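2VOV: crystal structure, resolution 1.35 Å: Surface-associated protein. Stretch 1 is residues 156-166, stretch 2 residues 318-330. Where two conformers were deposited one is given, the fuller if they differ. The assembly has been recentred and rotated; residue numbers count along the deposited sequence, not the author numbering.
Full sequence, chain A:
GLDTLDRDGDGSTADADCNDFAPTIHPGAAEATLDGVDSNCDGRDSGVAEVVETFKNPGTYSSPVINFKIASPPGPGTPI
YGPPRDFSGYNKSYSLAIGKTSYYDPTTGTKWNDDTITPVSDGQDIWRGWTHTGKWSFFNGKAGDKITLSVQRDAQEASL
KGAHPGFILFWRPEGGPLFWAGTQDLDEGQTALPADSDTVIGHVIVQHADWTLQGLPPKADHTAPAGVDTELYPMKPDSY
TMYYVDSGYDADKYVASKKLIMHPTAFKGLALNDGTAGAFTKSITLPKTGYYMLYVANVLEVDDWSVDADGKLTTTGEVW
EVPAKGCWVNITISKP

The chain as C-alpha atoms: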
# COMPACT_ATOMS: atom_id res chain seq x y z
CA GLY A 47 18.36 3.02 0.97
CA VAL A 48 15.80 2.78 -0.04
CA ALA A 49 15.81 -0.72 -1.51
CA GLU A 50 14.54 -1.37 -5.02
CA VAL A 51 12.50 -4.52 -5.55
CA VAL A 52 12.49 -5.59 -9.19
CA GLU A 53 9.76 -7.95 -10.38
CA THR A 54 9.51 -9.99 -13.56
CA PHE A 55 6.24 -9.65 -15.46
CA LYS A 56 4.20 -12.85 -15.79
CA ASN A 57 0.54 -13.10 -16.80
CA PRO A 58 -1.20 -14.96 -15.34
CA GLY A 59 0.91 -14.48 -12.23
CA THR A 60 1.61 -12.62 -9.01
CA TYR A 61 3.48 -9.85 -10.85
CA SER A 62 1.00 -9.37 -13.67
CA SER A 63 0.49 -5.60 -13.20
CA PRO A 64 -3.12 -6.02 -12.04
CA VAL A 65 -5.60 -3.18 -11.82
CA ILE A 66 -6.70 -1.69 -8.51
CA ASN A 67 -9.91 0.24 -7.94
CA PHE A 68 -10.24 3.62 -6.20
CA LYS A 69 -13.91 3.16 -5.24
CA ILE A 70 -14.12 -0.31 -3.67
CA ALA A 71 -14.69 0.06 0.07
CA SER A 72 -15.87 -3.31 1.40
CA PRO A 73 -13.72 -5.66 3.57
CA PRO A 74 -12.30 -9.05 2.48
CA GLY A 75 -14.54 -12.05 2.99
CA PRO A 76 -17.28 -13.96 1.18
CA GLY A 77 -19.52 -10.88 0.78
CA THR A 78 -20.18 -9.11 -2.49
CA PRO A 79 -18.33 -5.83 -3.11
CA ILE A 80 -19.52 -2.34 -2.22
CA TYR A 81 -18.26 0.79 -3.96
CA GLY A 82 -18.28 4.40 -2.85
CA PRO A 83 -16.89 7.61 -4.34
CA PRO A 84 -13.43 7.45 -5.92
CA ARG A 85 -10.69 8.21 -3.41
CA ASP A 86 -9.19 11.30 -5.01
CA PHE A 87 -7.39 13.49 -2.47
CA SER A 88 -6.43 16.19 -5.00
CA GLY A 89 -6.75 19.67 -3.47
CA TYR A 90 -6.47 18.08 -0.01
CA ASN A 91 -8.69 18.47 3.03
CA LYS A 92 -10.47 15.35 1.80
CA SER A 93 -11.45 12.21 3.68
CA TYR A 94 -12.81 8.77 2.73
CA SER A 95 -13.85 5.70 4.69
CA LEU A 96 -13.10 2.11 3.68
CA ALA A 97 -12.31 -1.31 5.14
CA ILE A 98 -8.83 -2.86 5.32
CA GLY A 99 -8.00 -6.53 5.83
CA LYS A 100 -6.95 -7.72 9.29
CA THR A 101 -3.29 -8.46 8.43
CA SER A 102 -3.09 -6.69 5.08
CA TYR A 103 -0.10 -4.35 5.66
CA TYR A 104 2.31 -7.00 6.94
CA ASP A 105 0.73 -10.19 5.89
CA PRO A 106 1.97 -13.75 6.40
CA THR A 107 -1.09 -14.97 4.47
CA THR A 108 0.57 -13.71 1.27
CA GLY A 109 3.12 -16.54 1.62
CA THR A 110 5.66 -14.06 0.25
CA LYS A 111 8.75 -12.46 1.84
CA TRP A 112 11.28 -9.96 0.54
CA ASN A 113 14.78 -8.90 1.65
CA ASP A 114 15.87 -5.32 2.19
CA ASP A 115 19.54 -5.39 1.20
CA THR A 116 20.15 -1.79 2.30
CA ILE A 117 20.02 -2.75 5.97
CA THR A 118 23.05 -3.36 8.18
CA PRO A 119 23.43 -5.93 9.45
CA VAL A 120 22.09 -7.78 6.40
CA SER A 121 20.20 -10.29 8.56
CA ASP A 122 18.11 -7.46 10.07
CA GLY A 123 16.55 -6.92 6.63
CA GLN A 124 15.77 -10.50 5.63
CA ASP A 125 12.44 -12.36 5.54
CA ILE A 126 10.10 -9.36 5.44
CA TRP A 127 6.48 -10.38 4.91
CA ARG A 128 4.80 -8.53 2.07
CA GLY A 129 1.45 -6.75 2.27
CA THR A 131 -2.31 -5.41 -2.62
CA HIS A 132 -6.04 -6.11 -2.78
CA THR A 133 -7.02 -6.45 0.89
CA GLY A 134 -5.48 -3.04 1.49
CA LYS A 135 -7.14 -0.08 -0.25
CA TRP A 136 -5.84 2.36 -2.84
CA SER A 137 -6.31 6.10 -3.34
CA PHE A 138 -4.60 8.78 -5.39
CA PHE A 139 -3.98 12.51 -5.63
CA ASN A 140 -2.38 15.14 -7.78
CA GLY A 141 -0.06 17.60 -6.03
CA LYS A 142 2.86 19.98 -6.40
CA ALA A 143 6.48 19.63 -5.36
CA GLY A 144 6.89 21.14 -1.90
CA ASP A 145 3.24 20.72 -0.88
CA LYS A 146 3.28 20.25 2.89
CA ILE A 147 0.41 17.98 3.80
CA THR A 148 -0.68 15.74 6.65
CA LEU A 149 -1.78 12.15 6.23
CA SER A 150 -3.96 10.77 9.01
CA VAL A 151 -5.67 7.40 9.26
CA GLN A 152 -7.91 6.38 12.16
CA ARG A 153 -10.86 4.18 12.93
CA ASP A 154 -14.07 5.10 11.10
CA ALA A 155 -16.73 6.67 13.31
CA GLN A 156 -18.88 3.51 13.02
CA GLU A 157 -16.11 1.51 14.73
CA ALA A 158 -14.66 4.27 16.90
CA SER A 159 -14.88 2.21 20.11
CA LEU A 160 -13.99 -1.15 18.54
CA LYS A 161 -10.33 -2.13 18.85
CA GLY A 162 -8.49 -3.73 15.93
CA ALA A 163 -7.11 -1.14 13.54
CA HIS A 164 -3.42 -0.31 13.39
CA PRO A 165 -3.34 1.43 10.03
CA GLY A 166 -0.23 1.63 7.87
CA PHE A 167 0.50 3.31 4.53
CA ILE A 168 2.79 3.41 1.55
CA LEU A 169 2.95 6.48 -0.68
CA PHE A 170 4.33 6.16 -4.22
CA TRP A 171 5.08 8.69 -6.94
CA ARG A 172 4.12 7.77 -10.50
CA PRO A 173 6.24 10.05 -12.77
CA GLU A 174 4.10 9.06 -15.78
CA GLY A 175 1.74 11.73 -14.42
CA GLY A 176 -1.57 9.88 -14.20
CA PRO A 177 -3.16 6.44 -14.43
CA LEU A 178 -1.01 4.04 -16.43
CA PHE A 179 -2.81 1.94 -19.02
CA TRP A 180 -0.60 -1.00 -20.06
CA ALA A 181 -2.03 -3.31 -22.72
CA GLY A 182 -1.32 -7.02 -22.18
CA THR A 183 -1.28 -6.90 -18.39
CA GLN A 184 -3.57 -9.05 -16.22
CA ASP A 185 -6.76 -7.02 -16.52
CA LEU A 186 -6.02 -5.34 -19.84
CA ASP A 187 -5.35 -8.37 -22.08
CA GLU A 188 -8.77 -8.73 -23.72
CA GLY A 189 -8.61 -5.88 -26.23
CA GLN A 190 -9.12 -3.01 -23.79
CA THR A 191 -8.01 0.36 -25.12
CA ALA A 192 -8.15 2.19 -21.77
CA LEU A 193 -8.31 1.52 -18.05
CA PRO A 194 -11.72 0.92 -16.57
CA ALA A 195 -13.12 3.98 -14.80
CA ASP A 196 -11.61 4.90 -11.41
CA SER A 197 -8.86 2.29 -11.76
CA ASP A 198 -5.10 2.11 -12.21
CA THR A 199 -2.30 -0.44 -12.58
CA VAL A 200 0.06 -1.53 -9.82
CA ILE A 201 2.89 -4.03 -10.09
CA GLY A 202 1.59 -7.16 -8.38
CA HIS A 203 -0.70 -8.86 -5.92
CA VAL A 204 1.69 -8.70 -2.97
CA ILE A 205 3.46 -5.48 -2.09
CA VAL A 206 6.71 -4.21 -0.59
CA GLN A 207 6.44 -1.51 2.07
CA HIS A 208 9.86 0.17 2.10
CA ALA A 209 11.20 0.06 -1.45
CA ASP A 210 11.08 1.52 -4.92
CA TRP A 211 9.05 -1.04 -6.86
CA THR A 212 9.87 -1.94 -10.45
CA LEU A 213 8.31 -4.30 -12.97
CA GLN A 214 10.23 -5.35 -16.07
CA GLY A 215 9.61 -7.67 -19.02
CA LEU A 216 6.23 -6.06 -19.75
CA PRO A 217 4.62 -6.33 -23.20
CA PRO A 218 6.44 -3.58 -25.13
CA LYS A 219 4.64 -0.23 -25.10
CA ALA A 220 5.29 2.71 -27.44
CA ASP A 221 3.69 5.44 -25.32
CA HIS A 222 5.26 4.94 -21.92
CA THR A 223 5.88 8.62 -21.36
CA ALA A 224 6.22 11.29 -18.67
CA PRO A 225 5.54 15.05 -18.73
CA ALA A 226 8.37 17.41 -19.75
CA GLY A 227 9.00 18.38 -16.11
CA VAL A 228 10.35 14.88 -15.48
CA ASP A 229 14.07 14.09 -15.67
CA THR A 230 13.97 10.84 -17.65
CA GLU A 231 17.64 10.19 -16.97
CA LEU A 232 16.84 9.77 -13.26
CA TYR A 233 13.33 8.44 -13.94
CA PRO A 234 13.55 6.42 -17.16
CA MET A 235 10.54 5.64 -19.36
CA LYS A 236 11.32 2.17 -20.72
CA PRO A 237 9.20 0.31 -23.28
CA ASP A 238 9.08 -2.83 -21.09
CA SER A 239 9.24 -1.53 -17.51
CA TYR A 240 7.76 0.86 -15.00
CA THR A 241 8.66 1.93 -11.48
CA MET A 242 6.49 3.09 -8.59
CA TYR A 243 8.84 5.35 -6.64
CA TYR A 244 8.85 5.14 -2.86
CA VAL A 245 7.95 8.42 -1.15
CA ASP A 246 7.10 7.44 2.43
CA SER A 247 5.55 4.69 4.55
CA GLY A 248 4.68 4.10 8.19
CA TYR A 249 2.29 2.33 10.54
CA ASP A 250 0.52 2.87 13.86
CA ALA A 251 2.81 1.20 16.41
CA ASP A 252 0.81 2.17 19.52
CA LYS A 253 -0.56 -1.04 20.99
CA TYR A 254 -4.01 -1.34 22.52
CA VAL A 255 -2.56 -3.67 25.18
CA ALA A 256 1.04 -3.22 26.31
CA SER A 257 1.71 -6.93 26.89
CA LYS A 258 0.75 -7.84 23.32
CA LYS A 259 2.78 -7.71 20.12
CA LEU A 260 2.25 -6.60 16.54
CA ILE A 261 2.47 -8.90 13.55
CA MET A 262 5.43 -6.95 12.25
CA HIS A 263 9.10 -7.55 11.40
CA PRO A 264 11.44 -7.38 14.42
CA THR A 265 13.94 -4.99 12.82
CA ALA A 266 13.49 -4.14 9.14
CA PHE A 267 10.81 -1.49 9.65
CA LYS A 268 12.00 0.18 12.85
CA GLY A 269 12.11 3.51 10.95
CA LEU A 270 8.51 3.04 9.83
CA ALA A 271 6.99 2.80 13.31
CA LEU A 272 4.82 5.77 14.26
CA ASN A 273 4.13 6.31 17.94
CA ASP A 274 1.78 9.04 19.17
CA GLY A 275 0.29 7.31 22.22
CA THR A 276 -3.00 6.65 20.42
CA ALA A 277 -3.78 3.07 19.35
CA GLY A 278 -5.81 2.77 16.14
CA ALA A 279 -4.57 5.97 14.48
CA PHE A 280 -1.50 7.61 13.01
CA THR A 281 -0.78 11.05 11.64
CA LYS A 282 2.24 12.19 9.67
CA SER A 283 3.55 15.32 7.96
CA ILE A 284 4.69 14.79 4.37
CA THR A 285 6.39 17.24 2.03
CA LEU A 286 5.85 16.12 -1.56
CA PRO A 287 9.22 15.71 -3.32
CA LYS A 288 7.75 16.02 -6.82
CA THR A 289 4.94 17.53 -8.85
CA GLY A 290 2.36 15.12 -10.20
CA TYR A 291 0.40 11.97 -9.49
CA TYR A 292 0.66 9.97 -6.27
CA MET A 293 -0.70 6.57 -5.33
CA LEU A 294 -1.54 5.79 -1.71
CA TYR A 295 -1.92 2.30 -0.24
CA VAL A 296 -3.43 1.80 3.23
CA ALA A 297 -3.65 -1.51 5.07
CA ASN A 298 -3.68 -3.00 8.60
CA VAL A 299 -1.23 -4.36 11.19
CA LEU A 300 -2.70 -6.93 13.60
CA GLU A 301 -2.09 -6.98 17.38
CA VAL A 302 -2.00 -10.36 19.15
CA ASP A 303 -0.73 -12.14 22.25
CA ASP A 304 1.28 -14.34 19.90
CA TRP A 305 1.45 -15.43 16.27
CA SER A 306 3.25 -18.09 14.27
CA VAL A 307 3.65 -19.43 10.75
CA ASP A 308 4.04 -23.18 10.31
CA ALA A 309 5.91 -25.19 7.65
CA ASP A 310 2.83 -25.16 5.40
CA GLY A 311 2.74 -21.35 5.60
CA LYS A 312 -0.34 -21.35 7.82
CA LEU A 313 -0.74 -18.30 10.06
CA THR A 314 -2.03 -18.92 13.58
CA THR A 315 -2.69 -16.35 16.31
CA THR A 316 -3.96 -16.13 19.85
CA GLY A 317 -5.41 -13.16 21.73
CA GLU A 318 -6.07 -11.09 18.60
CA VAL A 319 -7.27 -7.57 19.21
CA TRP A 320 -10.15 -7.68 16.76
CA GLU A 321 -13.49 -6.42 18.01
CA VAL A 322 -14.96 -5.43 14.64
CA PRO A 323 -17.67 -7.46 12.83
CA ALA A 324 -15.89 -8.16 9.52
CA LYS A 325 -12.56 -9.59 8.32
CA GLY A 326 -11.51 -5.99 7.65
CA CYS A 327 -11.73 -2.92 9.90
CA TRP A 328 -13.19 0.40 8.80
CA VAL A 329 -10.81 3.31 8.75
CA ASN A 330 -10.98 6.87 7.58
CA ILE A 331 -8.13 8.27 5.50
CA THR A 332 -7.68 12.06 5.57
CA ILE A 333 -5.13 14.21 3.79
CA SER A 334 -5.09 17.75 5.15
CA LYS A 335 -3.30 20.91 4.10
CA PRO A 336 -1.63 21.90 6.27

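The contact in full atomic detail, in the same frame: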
# COMPACT_ATOMS: atom_id res chain seq x y z
N GLN A 156 -18.02 4.67 12.74
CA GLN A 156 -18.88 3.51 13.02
C GLN A 156 -18.20 2.46 13.89
O GLN A 156 -18.88 1.62 14.49
CB GLN A 156 -19.38 2.88 11.71
CG GLN A 156 -20.37 3.75 10.93
CD GLN A 156 -21.63 4.05 11.73
OE1 GLN A 156 -22.30 3.12 12.23
NE2 GLN A 156 -21.97 5.35 11.85
N GLU A 157 -16.87 2.49 13.95
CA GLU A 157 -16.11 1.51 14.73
C GLU A 157 -15.19 2.20 15.72
O GLU A 157 -14.17 1.65 16.14
CB GLU A 157 -15.32 0.56 13.81
CG GLU A 157 -16.23 -0.28 12.93
CD GLU A 157 -15.51 -1.34 12.11
OE1 GLU A 157 -14.28 -1.25 11.91
OE2 GLU A 157 -16.20 -2.28 11.66
N ALA A 158 -15.55 3.42 16.10
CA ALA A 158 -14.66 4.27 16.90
C ALA A 158 -14.26 3.69 18.26
O ALA A 158 -13.20 4.02 18.79
CB ALA A 158 -15.29 5.66 17.08
N SER A 159 -15.11 2.82 18.80
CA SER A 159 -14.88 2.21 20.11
C SER A 159 -14.43 0.76 20.00
O SER A 159 -14.18 0.11 21.02
CB SER A 159 -16.16 2.30 20.97
OG SER A 159 -17.22 1.56 20.39
N LEU A 160 -14.33 0.25 18.78
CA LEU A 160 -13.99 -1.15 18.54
C LEU A 160 -12.50 -1.26 18.22
O LEU A 160 -12.01 -0.64 17.28
CB LEU A 160 -14.83 -1.73 17.40
CG LEU A 160 -16.35 -1.72 17.62
CD1 LEU A 160 -17.07 -2.23 16.39
CD2 LEU A 160 -16.72 -2.53 18.84
N LYS A 161 -11.78 -2.03 19.02
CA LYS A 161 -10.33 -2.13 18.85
C LYS A 161 -9.98 -3.12 17.75
O LYS A 161 -10.63 -4.16 17.61
CB LYS A 161 -9.66 -2.58 20.15
CG LYS A 161 -10.00 -1.74 21.37
CD LYS A 161 -9.31 -2.31 22.62
CE LYS A 161 -9.38 -1.36 23.82
NZ LYS A 161 -10.78 -1.16 24.26
N GLY A 162 -8.96 -2.80 16.95
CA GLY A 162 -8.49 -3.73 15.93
C GLY A 162 -7.56 -3.07 14.93
O GLY A 162 -6.57 -3.67 14.51
N ALA A 163 -7.90 -1.86 14.53
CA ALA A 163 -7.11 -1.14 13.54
C ALA A 163 -5.74 -0.73 14.08
O ALA A 163 -5.62 -0.25 15.21
CB ALA A 163 -7.86 0.10 13.07
N HIS A 164 -4.73 -0.93 13.25
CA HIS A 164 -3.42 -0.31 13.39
C HIS A 164 -3.02 0.04 11.96
O HIS A 164 -2.32 -0.73 11.30
CB HIS A 164 -2.37 -1.26 13.98
CG HIS A 164 -2.54 -1.53 15.44
ND1 HIS A 164 -2.41 -0.56 16.41
CD2 HIS A 164 -2.77 -2.69 16.11
CE1 HIS A 164 -2.58 -1.10 17.61
NE2 HIS A 164 -2.80 -2.40 17.45
N PRO A 165 -3.52 1.17 11.45
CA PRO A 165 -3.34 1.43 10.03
C PRO A 165 -1.89 1.70 9.67
O PRO A 165 -1.13 2.27 10.47
CB PRO A 165 -4.18 2.68 9.77
CG PRO A 165 -4.96 2.94 11.00
CD PRO A 165 -4.32 2.21 12.13
N GLY A 166 -1.52 1.31 8.46
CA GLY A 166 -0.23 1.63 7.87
C GLY A 166 -0.42 2.12 6.44
O GLY A 166 -1.49 1.92 5.85
N GLU A 318 -5.94 -12.19 19.56
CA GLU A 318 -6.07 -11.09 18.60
C GLU A 318 -6.87 -9.96 19.21
O GLU A 318 -7.88 -10.19 19.88
CB GLU A 318 -6.79 -11.53 17.33
CG GLU A 318 -6.09 -12.55 16.47
CD GLU A 318 -6.82 -12.80 15.14
OE1 GLU A 318 -7.94 -12.25 14.95
OE2 GLU A 318 -6.25 -13.54 14.30
N VAL A 319 -6.43 -8.73 18.95
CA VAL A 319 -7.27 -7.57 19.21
C VAL A 319 -8.07 -7.33 17.94
O VAL A 319 -7.55 -6.80 16.95
CB VAL A 319 -6.42 -6.34 19.57
CG1 VAL A 319 -7.33 -5.14 19.79
CG2 VAL A 319 -5.59 -6.61 20.84
N TRP A 320 -9.32 -7.75 17.96
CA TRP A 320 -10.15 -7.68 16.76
C TRP A 320 -11.61 -7.72 17.16
O TRP A 320 -12.23 -8.78 17.22
CB TRP A 320 -9.82 -8.82 15.79
CG TRP A 320 -10.36 -8.57 14.43
CD1 TRP A 320 -11.42 -9.19 13.84
CD2 TRP A 320 -9.86 -7.62 13.48
NE1 TRP A 320 -11.61 -8.69 12.56
CE2 TRP A 320 -10.66 -7.72 12.32
CE3 TRP A 320 -8.80 -6.69 13.50
CZ2 TRP A 320 -10.45 -6.93 11.20
CZ3 TRP A 320 -8.60 -5.91 12.38
CH2 TRP A 320 -9.43 -6.03 11.25
N GLU A 321 -12.14 -6.54 17.46
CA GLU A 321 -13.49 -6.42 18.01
C GLU A 321 -14.53 -6.04 16.97
O GLU A 321 -15.71 -5.89 17.29
CB GLU A 321 -13.49 -5.37 19.13
CG GLU A 321 -12.58 -5.72 20.29
CD GLU A 321 -12.54 -4.66 21.38
OE1 GLU A 321 -12.97 -3.51 21.14
OE2 GLU A 321 -12.06 -5.00 22.49
N VAL A 322 -14.09 -5.88 15.73
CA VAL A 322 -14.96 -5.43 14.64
C VAL A 322 -15.69 -6.62 14.01
O VAL A 322 -15.23 -7.75 14.14
CB VAL A 322 -14.15 -4.63 13.60
CG1 VAL A 322 -13.44 -3.45 14.27
CG2 VAL A 322 -13.13 -5.54 12.89
N PRO A 323 -16.86 -6.37 13.38
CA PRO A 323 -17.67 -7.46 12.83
C PRO A 323 -17.11 -8.24 11.63
O PRO A 323 -17.39 -9.42 11.48
CB PRO A 323 -18.97 -6.76 12.39
CG PRO A 323 -18.93 -5.40 12.93
CD PRO A 323 -17.50 -5.05 13.23
N ALA A 324 -16.33 -7.57 10.79
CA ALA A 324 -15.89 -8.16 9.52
C ALA A 324 -14.42 -8.59 9.55
O ALA A 324 -13.73 -8.40 10.55
CB ALA A 324 -16.15 -7.19 8.36
N LYS A 325 -13.96 -9.17 8.45
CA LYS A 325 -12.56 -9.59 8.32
C LYS A 325 -11.66 -8.42 7.95
O LYS A 325 -10.44 -8.59 7.78
CB LYS A 325 -12.41 -10.70 7.28
CG LYS A 325 -13.15 -11.98 7.63
CD LYS A 325 -12.94 -13.03 6.56
CE LYS A 325 -13.72 -14.31 6.88
NZ LYS A 325 -13.48 -15.37 5.86
N GLY A 326 -12.26 -7.23 7.83
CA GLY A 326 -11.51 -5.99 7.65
C GLY A 326 -12.09 -4.94 8.59
O GLY A 326 -13.27 -5.02 8.94
N CYS A 327 -11.27 -3.99 9.02
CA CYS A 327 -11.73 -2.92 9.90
C CYS A 327 -11.90 -1.63 9.11
O CYS A 327 -11.14 -1.35 8.17
CB CYS A 327 -10.76 -2.71 11.07
SG CYS A 327 -9.01 -2.48 10.59
N TRP A 328 -12.91 -0.85 9.48
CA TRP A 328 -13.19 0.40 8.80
C TRP A 328 -12.33 1.52 9.33
O TRP A 328 -12.29 1.79 10.53
CB TRP A 328 -14.67 0.76 8.93
CG TRP A 328 -15.50 -0.09 8.02
CD1 TRP A 328 -15.94 -1.36 8.26
CD2 TRP A 328 -15.96 0.26 6.70
NE1 TRP A 328 -16.65 -1.83 7.17
CE2 TRP A 328 -16.68 -0.85 6.20
CE3 TRP A 328 -15.82 1.39 5.89
CZ2 TRP A 328 -17.27 -0.86 4.93
CZ3 TRP A 328 -16.42 1.39 4.63
CH2 TRP A 328 -17.13 0.27 4.17
N VAL A 329 -11.64 2.17 8.41
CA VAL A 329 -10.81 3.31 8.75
C VAL A 329 -11.17 4.50 7.88
O VAL A 329 -11.77 4.35 6.81
CB VAL A 329 -9.29 2.98 8.60
CG1 VAL A 329 -8.88 1.86 9.55
CG2 VAL A 329 -8.95 2.61 7.16
N ASN A 330 -10.83 5.67 8.35
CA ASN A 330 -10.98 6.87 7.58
C ASN A 330 -9.61 7.45 7.26
O ASN A 330 -8.79 7.64 8.15
CB ASN A 330 -11.83 7.88 8.34
CG ASN A 330 -12.00 9.16 7.58
OD1 ASN A 330 -11.15 10.03 7.65
ND2 ASN A 330 -13.08 9.26 6.82
O HOH W 1 -12.03 0.10 12.72
O HOH W 2 -15.58 -4.59 10.41
O HOH W 3 -15.17 -2.46 22.37
O HOH W 4 -11.88 -3.70 24.68
O HOH W 5 -5.20 -5.45 16.15

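Two carboxylates, Glu157 and Glu321, each reach across to a backbone NH of the other stretch, and small apolar contacts and bridging waters fill in around them. Glu157 is buried. Its OE1 accepts a hydrogen bond from Trp328 N at 2.8 Å, with an angle of 163°. The same oxygen accepts a hydrogen bond from water 1, which also donates one to Trp328 O. Glu157 OE2 lies near the plane of the Trp328 ring, at its edge, 3.5 Å from CD1. Water 2 links this oxygen to Ala324 N and Gly326 O. The charge is thus met by NH and water donors, and no basic side chain of the other stretch pairs with it.

Glu321 joins Lys161 twice. Lys161 N donates to Glu321 OE1 at 2.8 Å, almost linearly, and Glu321 N donates to Lys161 O, also at 2.8 Å. The charged ends do not form a salt bridge: Lys161 NZ is 4.4 Å from Glu321 OE2, and water 4 bridges them.

At Gly162 the backbones come close, with CA 3.4 Å from Val319 O in a CA-H...O contact. An ideal CB here would sit only 3.0 Å from Trp320 CE3. Apolar contacts are modest: Leu160 CB lies 3.8 Å from Val322 CG1, and Ala163 CB 3.8 Å from Cys327 SG.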